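DNR protein (Pseudomonas aeruginosa, PDB 2Z69) is a transcriptional regulator of dissimilative nitrate respiration that probably binds DNA, represented here by its nitric oxide sensor domain. Local coordinates at residues Ser35-Gln49 and Tyr99-Arg113. Numbering follows the deposited sequence.
Sequences SDLVNLDKGAYVFRQ and YVATAQAVVPSQLFR
Phe47 and Tyr99 lie face to face, their ring planes 10° apart and their centroids separated by 3.8 Å. CG of Phe47 sits between its backbone N and carbonyl carbon (chi1 52°), a rotamer that lays the ring flat over Tyr99. The methyl of Ala103 packs on the opposite face, its CB 3.6 Å from Phe47 CZ, and the carbonyl oxygen of Ala101 meets the ring edge in plane. Beside this stack is a classic beta bulge: Val46 N bonds to Ala103 O and Ala103 N to Phe47 O, so two residues face one. Gln49 N donates to Thr102 OG1 (3.1 Å), and a water links that hydroxyl to Gln49 OE1.

Before the corner, strands 36-40 and 109-113 form a regular antiparallel ladder. On one face Arg113 reaches Asp36 in a salt bridge: NE donates to the anti lone pair of OD2 at 3.0 Å, exactly in the guanidinium plane, while the weak NH2 bond to the same oxygen is longer. Val38 CG2 lies over a face of this guanidinium, 3.5 Å from Arg113 NH1. Further along, Leu111 CD1 is shared by Val38 CG1 and Leu40 CD1, the latter 3.6 Å away. On the other face Asn39 and Gln110 run side by side, and Gln110 NE2 donates to Asn39 OD1 at 2.7 Å although the amide planes differ by 44°. At the corner the chain makes a type II turn from Asp41 to Ala44, and the Lys42 side chain, bent at its last two torsions, hydrogen-bonds through NZ to Val106 O (3.2 Å), a water bridging the two.

The pairing thus passes between two sheets of the cyclic nucleotide-binding-type beta barrel. Strand 109-115 also pairs with 55-59 and 102-105 with 63-69, both antiparallel; Phe87 packs against Val46, Phe47, Ala103 and Leu111, Phe112 meets His10 of helix 6-14 edge-to-face, and Leu151 of the second subunit touches Phe47.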
ATOM      1  N   SER B  35       0.265  -5.811  23.718  1.00 19.15           N
ATOM      2  CA  SER B  35       0.685  -4.416  23.874  1.00 19.77           C
ATOM      3  C   SER B  35       1.344  -4.135  25.239  1.00 18.98           C
ATOM      4  O   SER B  35       1.206  -4.910  26.163  1.00 19.33           O
ATOM      5  CB  SER B  35      -0.490  -3.456  23.620  1.00 19.60           C
ATOM      6  OG  SER B  35      -1.378  -3.419  24.716  1.00 21.92           O
ATOM      7  N   ASP B  36       2.071  -3.026  25.331  1.00 19.24           N
ATOM      8  CA  ASP B  36       2.627  -2.510  26.578  1.00 19.27           C
ATOM      9  C   ASP B  36       1.939  -1.195  26.920  1.00 18.96           C
ATOM     10  O   ASP B  36       1.689  -0.379  26.054  1.00 18.90           O
ATOM     11  CB  ASP B  36       4.119  -2.200  26.410  1.00 18.11           C
ATOM     12  CG  ASP B  36       4.938  -3.426  26.046  1.00 25.78           C
ATOM     13  OD1 ASP B  36       4.703  -4.497  26.654  1.00 24.86           O
ATOM     14  OD2 ASP B  36       5.836  -3.300  25.175  1.00 32.48           O
ATOM     15  N   LEU B  37       1.673  -0.974  28.194  1.00 19.10           N
ATOM     16  CA  LEU B  37       1.257   0.330  28.662  1.00 20.30           C
ATOM     17  C   LEU B  37       2.487   1.212  28.927  1.00 21.82           C
ATOM     18  O   LEU B  37       3.477   0.763  29.560  1.00 21.36           O
ATOM     19  CB  LEU B  37       0.472   0.161  29.952  1.00 20.79           C
ATOM     20  CG  LEU B  37      -0.140   1.444  30.474  1.00 18.68           C
ATOM     21  CD1 LEU B  37      -1.216   1.907  29.533  1.00 19.24           C
ATOM     22  CD2 LEU B  37      -0.680   1.153  31.891  1.00 19.47           C
ATOM     23  N   VAL B  38       2.431   2.453  28.439  1.00 20.77           N
ATOM     24  CA  VAL B  38       3.606   3.316  28.466  1.00 20.70           C
ATOM     25  C   VAL B  38       3.211   4.593  29.154  1.00 19.54           C
ATOM     26  O   VAL B  38       2.219   5.231  28.778  1.00 19.84           O
ATOM     27  CB  VAL B  38       4.153   3.638  27.026  1.00 21.02           C
ATOM     28  CG1 VAL B  38       5.347   4.617  27.098  1.00 23.77           C
ATOM     29  CG2 VAL B  38       4.529   2.361  26.287  1.00 20.53           C
ATOM     30  N   ASN B  39       3.998   4.968  30.153  1.00 19.16           N
ATOM     31  CA  ASN B  39       3.708   6.151  30.949  1.00 19.87           C
ATOM     32  C   ASN B  39       4.807   7.193  30.794  1.00 19.44           C
ATOM     33  O   ASN B  39       5.986   6.863  31.014  1.00 18.44           O
ATOM     34  CB  ASN B  39       3.626   5.752  32.409  1.00 17.83           C
ATOM     35  CG  ASN B  39       2.513   4.775  32.683  1.00 19.09           C
ATOM     36  OD1 ASN B  39       1.353   5.071  32.448  1.00 16.10           O
ATOM     37  ND2 ASN B  39       2.858   3.633  33.279  1.00 14.30           N
ATOM     38  N   LEU B  40       4.445   8.456  30.515  1.00 17.30           N
ATOM     39  CA  LEU B  40       5.514   9.447  30.234  1.00 18.41           C
ATOM     40  C   LEU B  40       5.317  10.780  30.883  1.00 18.28           C
ATOM     41  O   LEU B  40       4.220  11.284  30.885  1.00 18.97           O
ATOM     42  CB  LEU B  40       5.650   9.684  28.719  1.00 19.44           C
ATOM     43  CG  LEU B  40       6.136   8.562  27.784  1.00 19.20           C
ATOM     44  CD1 LEU B  40       5.964   9.038  26.353  1.00 26.21           C
ATOM     45  CD2 LEU B  40       7.588   8.077  28.055  1.00 22.77           C
ATOM     46  N   ASP B  41       6.397  11.351  31.403  1.00 18.93           N
ATOM     47  CA  ASP B  41       6.376  12.705  31.912  1.00 20.34           C
ATOM     48  C   ASP B  41       6.531  13.665  30.742  1.00 19.47           C
ATOM     49  O   ASP B  41       6.952  13.258  29.673  1.00 19.82           O
ATOM     50  CB  ASP B  41       7.524  12.888  32.888  1.00 22.25           C
ATOM     51  CG  ASP B  41       7.187  12.386  34.268  1.00 27.74           C
ATOM     52  OD1 ASP B  41       5.970  12.277  34.599  1.00 37.48           O
ATOM     53  OD2 ASP B  41       8.143  12.134  35.029  1.00 38.23           O
ATOM     54  N   LYS B  42       6.174  14.924  30.956  1.00 18.30           N
ATOM     55  CA  LYS B  42       6.403  15.995  29.997  1.00 17.98           C
ATOM     56  C   LYS B  42       7.865  16.016  29.705  1.00 16.94           C
ATOM     57  O   LYS B  42       8.686  16.026  30.642  1.00 15.16           O
ATOM     58  CB  LYS B  42       6.023  17.354  30.638  1.00 20.73           C
ATOM     59  CG  LYS B  42       6.404  18.587  29.783  1.00 20.56           C
ATOM     60  CD  LYS B  42       6.432  19.897  30.586  1.00 21.15           C
ATOM     61  CE  LYS B  42       5.122  20.211  31.279  1.00 36.63           C
ATOM     62  NZ  LYS B  42       3.989  20.263  30.309  1.00 44.91           N
ATOM     63  N   GLY B  43       8.201  16.002  28.421  1.00 16.40           N
ATOM     64  CA  GLY B  43       9.600  16.109  28.005  1.00 17.28           C
ATOM     65  C   GLY B  43      10.205  14.733  27.750  1.00 19.51           C
ATOM     66  O   GLY B  43      11.315  14.641  27.257  1.00 17.41           O
ATOM     67  N   ALA B  44       9.484  13.656  28.094  1.00 18.84           N
ATOM     68  CA  ALA B  44      10.070  12.313  27.980  1.00 19.44           C
ATOM     69  C   ALA B  44       9.873  11.798  26.554  1.00 18.81           C
ATOM     70  O   ALA B  44       8.898  12.170  25.912  1.00 17.81           O
ATOM     71  CB  ALA B  44       9.413  11.344  28.997  1.00 19.56           C
ATOM     72  N   TYR B  45      10.794  10.950  26.069  1.00 18.26           N
ATOM     73  CA  TYR B  45      10.721  10.449  24.713  1.00 17.48           C
ATOM     74  C   TYR B  45       9.861   9.215  24.575  1.00 19.64           C
ATOM     75  O   TYR B  45       9.979   8.295  25.396  1.00 21.47           O
ATOM     76  CB  TYR B  45      12.130  10.188  24.167  1.00 19.21           C
ATOM     77  CG  TYR B  45      12.876  11.491  24.048  1.00 18.77           C
ATOM     78  CD1 TYR B  45      13.762  11.887  25.044  1.00 18.54           C
ATOM     79  CD2 TYR B  45      12.590  12.377  23.011  1.00 18.42           C
ATOM     80  CE1 TYR B  45      14.440  13.131  24.971  1.00 24.94           C
ATOM     81  CE2 TYR B  45      13.248  13.612  22.909  1.00 18.19           C
ATOM     82  CZ  TYR B  45      14.167  13.982  23.892  1.00 22.14           C
ATOM     83  OH  TYR B  45      14.788  15.190  23.824  1.00 22.35           O
ATOM     84  N   VAL B  46       9.000   9.181  23.551  1.00 19.90           N
ATOM     85  CA  VAL B  46       8.296   7.925  23.221  1.00 21.03           C
ATOM     86  C   VAL B  46       9.290   7.027  22.426  1.00 22.31           C
ATOM     87  O   VAL B  46       9.421   5.859  22.693  1.00 20.63           O
ATOM     88  CB  VAL B  46       7.088   8.117  22.362  1.00 21.45           C
ATOM     89  CG1 VAL B  46       6.293   6.808  22.310  1.00 21.56           C
ATOM     90  CG2 VAL B  46       6.182   9.260  22.899  1.00 21.41           C
ATOM     91  N   PHE B  47       9.968   7.614  21.438  1.00 20.42           N
ATOM     92  CA  PHE B  47      11.075   6.960  20.772  1.00 20.60           C
ATOM     93  C   PHE B  47      11.957   8.070  20.201  1.00 20.56           C
ATOM     94  O   PHE B  47      11.519   9.239  20.133  1.00 19.05           O
ATOM     95  CB  PHE B  47      10.589   6.009  19.682  1.00 18.60           C
ATOM     96  CG  PHE B  47       9.613   6.635  18.682  1.00 20.52           C
ATOM     97  CD1 PHE B  47       8.272   6.356  18.752  1.00 17.12           C
ATOM     98  CD2 PHE B  47      10.072   7.440  17.628  1.00 17.11           C
ATOM     99  CE1 PHE B  47       7.360   6.899  17.760  1.00 18.97           C
ATOM    100  CE2 PHE B  47       9.201   7.973  16.687  1.00 21.33           C
ATOM    101  CZ  PHE B  47       7.833   7.690  16.765  1.00 17.50           C
ATOM    102  N   ARG B  48      13.201   7.710  19.897  1.00 18.03           N
ATOM    103  CA  ARG B  48      14.200   8.628  19.335  1.00 18.69           C
ATOM    104  C   ARG B  48      14.550   8.243  17.887  1.00 19.61           C
ATOM    105  O   ARG B  48      14.560   7.068  17.543  1.00 18.12           O
ATOM    106  CB  ARG B  48      15.475   8.656  20.198  1.00 17.63           C
ATOM    107  CG  ARG B  48      15.202   8.973  21.694  1.00 18.00           C
ATOM    108  CD  ARG B  48      16.463   8.683  22.572  1.00 19.97           C
ATOM    109  NE  ARG B  48      16.166   8.989  23.987  1.00 16.84           N
ATOM    110  CZ  ARG B  48      15.457   8.177  24.753  1.00 21.24           C
ATOM    111  NH1 ARG B  48      15.021   7.028  24.242  1.00 16.70           N
ATOM    112  NH2 ARG B  48      15.227   8.481  26.025  1.00 17.81           N
ATOM    113  N   GLN B  49      14.829   9.247  17.054  1.00 18.98           N
ATOM    114  CA  GLN B  49      15.186   9.015  15.692  1.00 19.63           C
ATOM    115  C   GLN B  49      16.415   8.095  15.707  1.00 19.85           C
ATOM    116  O   GLN B  49      17.312   8.297  16.505  1.00 19.65           O
ATOM    117  CB  GLN B  49      15.480  10.335  14.978  1.00 19.24           C
ATOM    118  CG  GLN B  49      16.137  10.148  13.542  1.00 20.38           C
ATOM    119  CD  GLN B  49      16.213  11.440  12.766  1.00 21.97           C
ATOM    120  OE1 GLN B  49      15.608  12.449  13.158  1.00 24.07           O
ATOM    121  NE2 GLN B  49      16.951  11.425  11.642  1.00 21.61           N
ATOM    122  N   TYR B  99      13.277   4.282  13.349  1.00 14.63           N
ATOM    123  CA  TYR B  99      12.496   5.515  13.408  1.00 14.73           C
ATOM    124  C   TYR B  99      13.232   6.632  12.681  1.00 15.16           C
ATOM    125  O   TYR B  99      14.406   6.878  12.942  1.00 15.55           O
ATOM    126  CB  TYR B  99      12.202   5.937  14.863  1.00 14.27           C
ATOM    127  CG  TYR B  99      11.224   5.003  15.544  1.00 13.53           C
ATOM    128  CD1 TYR B  99       9.893   4.959  15.162  1.00 12.87           C
ATOM    129  CD2 TYR B  99      11.649   4.162  16.571  1.00 18.99           C
ATOM    130  CE1 TYR B  99       8.991   4.064  15.779  1.00 14.94           C
ATOM    131  CE2 TYR B  99      10.789   3.287  17.188  1.00 14.28           C
ATOM    132  CZ  TYR B  99       9.457   3.242  16.796  1.00 18.27           C
ATOM    133  OH  TYR B  99       8.599   2.352  17.449  1.00 17.74           O
ATOM    134  N   VAL B 100      12.537   7.294  11.765  1.00 15.17           N
ATOM    135  CA  VAL B 100      13.090   8.415  10.995  1.00 16.40           C
ATOM    136  C   VAL B 100      12.819   9.783  11.660  1.00 17.83           C
ATOM    137  O   VAL B 100      13.080  10.817  11.053  1.00 19.59           O
ATOM    138  CB  VAL B 100      12.450   8.437   9.586  1.00 16.28           C
ATOM    139  CG1 VAL B 100      12.861   7.220   8.785  1.00 19.05           C
ATOM    140  CG2 VAL B 100      10.936   8.460   9.722  1.00 16.15           C
ATOM    141  N   ALA B 101      12.261   9.783  12.871  1.00 16.90           N
ATOM    142  CA  ALA B 101      11.993  11.000  13.653  1.00 18.82           C
ATOM    143  C   ALA B 101      11.921  10.631  15.135  1.00 19.49           C
ATOM    144  O   ALA B 101      11.886   9.448  15.464  1.00 19.07           O
ATOM    145  CB  ALA B 101      10.659  11.645  13.215  1.00 18.65           C
ATOM    146  N   THR B 102      11.843  11.645  16.004  1.00 20.14           N
ATOM    147  CA  THR B 102      11.748  11.487  17.466  1.00 19.10           C
ATOM    148  C   THR B 102      10.350  11.900  17.854  1.00 20.30           C
ATOM    149  O   THR B 102       9.798  12.809  17.258  1.00 21.02           O
ATOM    150  CB  THR B 102      12.751  12.476  18.140  1.00 19.89           C
ATOM    151  OG1 THR B 102      14.088  12.136  17.748  1.00 19.36           O
ATOM    152  CG2 THR B 102      12.650  12.510  19.627  1.00 19.19           C
ATOM    153  N   ALA B 103       9.789  11.247  18.864  1.00 20.22           N
ATOM    154  CA  ALA B 103       8.441  11.565  19.373  1.00 18.68           C
ATOM    155  C   ALA B 103       8.638  11.860  20.846  1.00 17.73           C
ATOM    156  O   ALA B 103       9.245  11.050  21.560  1.00 16.33           O
ATOM    157  CB  ALA B 103       7.519  10.387  19.200  1.00 17.32           C
ATOM    158  N   GLN B 104       8.146  13.019  21.290  1.00 17.11           N
ATOM    159  CA  GLN B 104       8.369  13.506  22.654  1.00 17.67           C
ATOM    160  C   GLN B 104       7.055  13.961  23.243  1.00 17.49           C
ATOM    161  O   GLN B 104       6.302  14.674  22.590  1.00 19.09           O
ATOM    162  CB  GLN B 104       9.353  14.698  22.658  1.00 17.92           C
ATOM    163  CG  GLN B 104       9.812  15.159  24.075  1.00 21.31           C
ATOM    164  CD  GLN B 104      10.869  16.278  24.031  1.00 21.78           C
ATOM    165  OE1 GLN B 104      11.721  16.404  24.912  1.00 26.11           O
ATOM    166  NE2 GLN B 104      10.826  17.052  23.005  1.00 21.85           N
ATOM    167  N   ALA B 105       6.785  13.593  24.484  1.00 16.98           N
ATOM    168  CA  ALA B 105       5.569  14.033  25.151  1.00 18.91           C
ATOM    169  C   ALA B 105       5.724  15.510  25.489  1.00 19.02           C
ATOM    170  O   ALA B 105       6.762  15.929  26.004  1.00 19.77           O
ATOM    171  CB  ALA B 105       5.340  13.219  26.413  1.00 17.47           C
ATOM    172  N   VAL B 106       4.723  16.310  25.159  1.00 19.96           N
ATOM    173  CA  VAL B 106       4.742  17.716  25.544  1.00 22.47           C
ATOM    174  C   VAL B 106       3.937  17.983  26.845  1.00 22.78           C
ATOM    175  O   VAL B 106       4.020  19.074  27.376  1.00 23.74           O
ATOM    176  CB  VAL B 106       4.266  18.643  24.431  1.00 24.36           C
ATOM    177  CG1 VAL B 106       4.886  18.247  23.079  1.00 27.64           C
ATOM    178  CG2 VAL B 106       2.808  18.612  24.349  1.00 21.82           C
ATOM    179  N   VAL B 107       3.186  16.989  27.332  1.00 21.15           N
ATOM    180  CA  VAL B 107       2.546  16.979  28.680  1.00 20.56           C
ATOM    181  C   VAL B 107       2.612  15.525  29.206  1.00 21.15           C
ATOM    182  O   VAL B 107       2.917  14.627  28.430  1.00 21.43           O
ATOM    183  CB  VAL B 107       1.062  17.425  28.643  1.00 20.29           C
ATOM    184  CG1 VAL B 107       0.929  18.884  28.190  1.00 21.28           C
ATOM    185  CG2 VAL B 107       0.260  16.527  27.746  1.00 20.93           C
ATOM    186  N   PRO B 108       2.338  15.293  30.518  1.00 21.64           N
ATOM    187  CA  PRO B 108       2.259  13.912  31.002  1.00 21.75           C
ATOM    188  C   PRO B 108       1.295  13.120  30.129  1.00 21.28           C
ATOM    189  O   PRO B 108       0.168  13.580  29.901  1.00 18.73           O
ATOM    190  CB  PRO B 108       1.677  14.056  32.404  1.00 22.12           C
ATOM    191  CG  PRO B 108       2.191  15.428  32.873  1.00 24.35           C
ATOM    192  CD  PRO B 108       2.066  16.273  31.598  1.00 22.88           C
ATOM    193  N   SER B 109       1.737  11.959  29.640  1.00 18.86           N
ATOM    194  CA  SER B 109       0.965  11.222  28.640  1.00 17.71           C
ATOM    195  C   SER B 109       0.937   9.734  28.979  1.00 19.19           C
ATOM    196  O   SER B 109       1.811   9.223  29.701  1.00 21.06           O
ATOM    197  CB  SER B 109       1.597  11.445  27.226  1.00 18.64           C
ATOM    198  OG  SER B 109       1.617  12.842  26.888  1.00 17.49           O
ATOM    199  N   GLN B 110      -0.056   9.032  28.440  1.00 16.76           N
ATOM    200  CA  GLN B 110      -0.127   7.602  28.596  1.00 16.74           C
ATOM    201  C   GLN B 110      -0.442   6.987  27.241  1.00 16.58           C
ATOM    202  O   GLN B 110      -1.290   7.490  26.508  1.00 15.29           O
ATOM    203  CB  GLN B 110      -1.189   7.198  29.650  1.00 13.96           C
ATOM    204  CG  GLN B 110      -1.099   5.730  30.001  1.00 17.87           C
ATOM    205  CD  GLN B 110      -1.980   5.323  31.167  1.00 22.64           C
ATOM    206  OE1 GLN B 110      -3.188   5.467  31.105  1.00 24.25           O
ATOM    207  NE2 GLN B 110      -1.373   4.797  32.229  1.00 23.82           N
ATOM    208  N   LEU B 111       0.229   5.882  26.925  1.00 17.84           N
ATOM    209  CA  LEU B 111       0.077   5.250  25.610  1.00 19.48           C
ATOM    210  C   LEU B 111      -0.052   3.754  25.689  1.00 20.82           C
ATOM    211  O   LEU B 111       0.304   3.165  26.711  1.00 22.91           O
ATOM    212  CB  LEU B 111       1.259   5.584  24.681  1.00 18.26           C
ATOM    213  CG  LEU B 111       1.669   7.057  24.674  1.00 22.35           C
ATOM    214  CD1 LEU B 111       3.029   7.148  25.384  1.00 24.22           C
ATOM    215  CD2 LEU B 111       1.814   7.575  23.284  1.00 22.65           C
ATOM    216  N   PHE B 112      -0.571   3.163  24.602  1.00 19.71           N
ATOM    217  CA  PHE B 112      -0.444   1.751  24.297  1.00 19.76           C
ATOM    218  C   PHE B 112       0.627   1.637  23.242  1.00 19.50           C
ATOM    219  O   PHE B 112       0.569   2.355  22.254  1.00 20.84           O
ATOM    220  CB  PHE B 112      -1.745   1.229  23.696  1.00 20.22           C
ATOM    221  CG  PHE B 112      -2.829   0.987  24.698  1.00 21.01           C
ATOM    222  CD1 PHE B 112      -4.127   1.406  24.434  1.00 17.67           C
ATOM    223  CD2 PHE B 112      -2.560   0.318  25.894  1.00 17.49           C
ATOM    224  CE1 PHE B 112      -5.166   1.173  25.340  1.00 16.41           C
ATOM    225  CE2 PHE B 112      -3.591   0.066  26.818  1.00 23.29           C
ATOM    226  CZ  PHE B 112      -4.904   0.491  26.535  1.00 20.17           C
ATOM    227  N   ARG B 113       1.612   0.769  23.443  1.00 20.16           N
ATOM    228  CA  ARG B 113       2.631   0.486  22.427  1.00 21.41           C
ATOM    229  C   ARG B 113       2.272  -0.832  21.781  1.00 22.07           C
ATOM    230  O   ARG B 113       2.307  -1.871  22.452  1.00 23.71           O
ATOM    231  CB  ARG B 113       4.002   0.318  23.066  1.00 21.04           C
ATOM    232  CG  ARG B 113       5.021  -0.401  22.188  1.00 21.60           C
ATOM    233  CD  ARG B 113       6.497  -0.199  22.658  1.00 24.48           C
ATOM    234  NE  ARG B 113       6.641  -0.611  24.038  1.00 43.38           N
ATOM    235  CZ  ARG B 113       7.103   0.133  25.036  1.00 44.48           C
ATOM    236  NH1 ARG B 113       7.544   1.376  24.848  1.00 44.22           N
ATOM    237  NH2 ARG B 113       7.147  -0.402  26.239  1.00 45.12           N
TER
HETATM  238  O   HOH W   1       2.932  21.519  28.324  1.00 32.52           O
HETATM  239  O   HOH W   2      14.881  13.663  15.710  1.00 29.72           O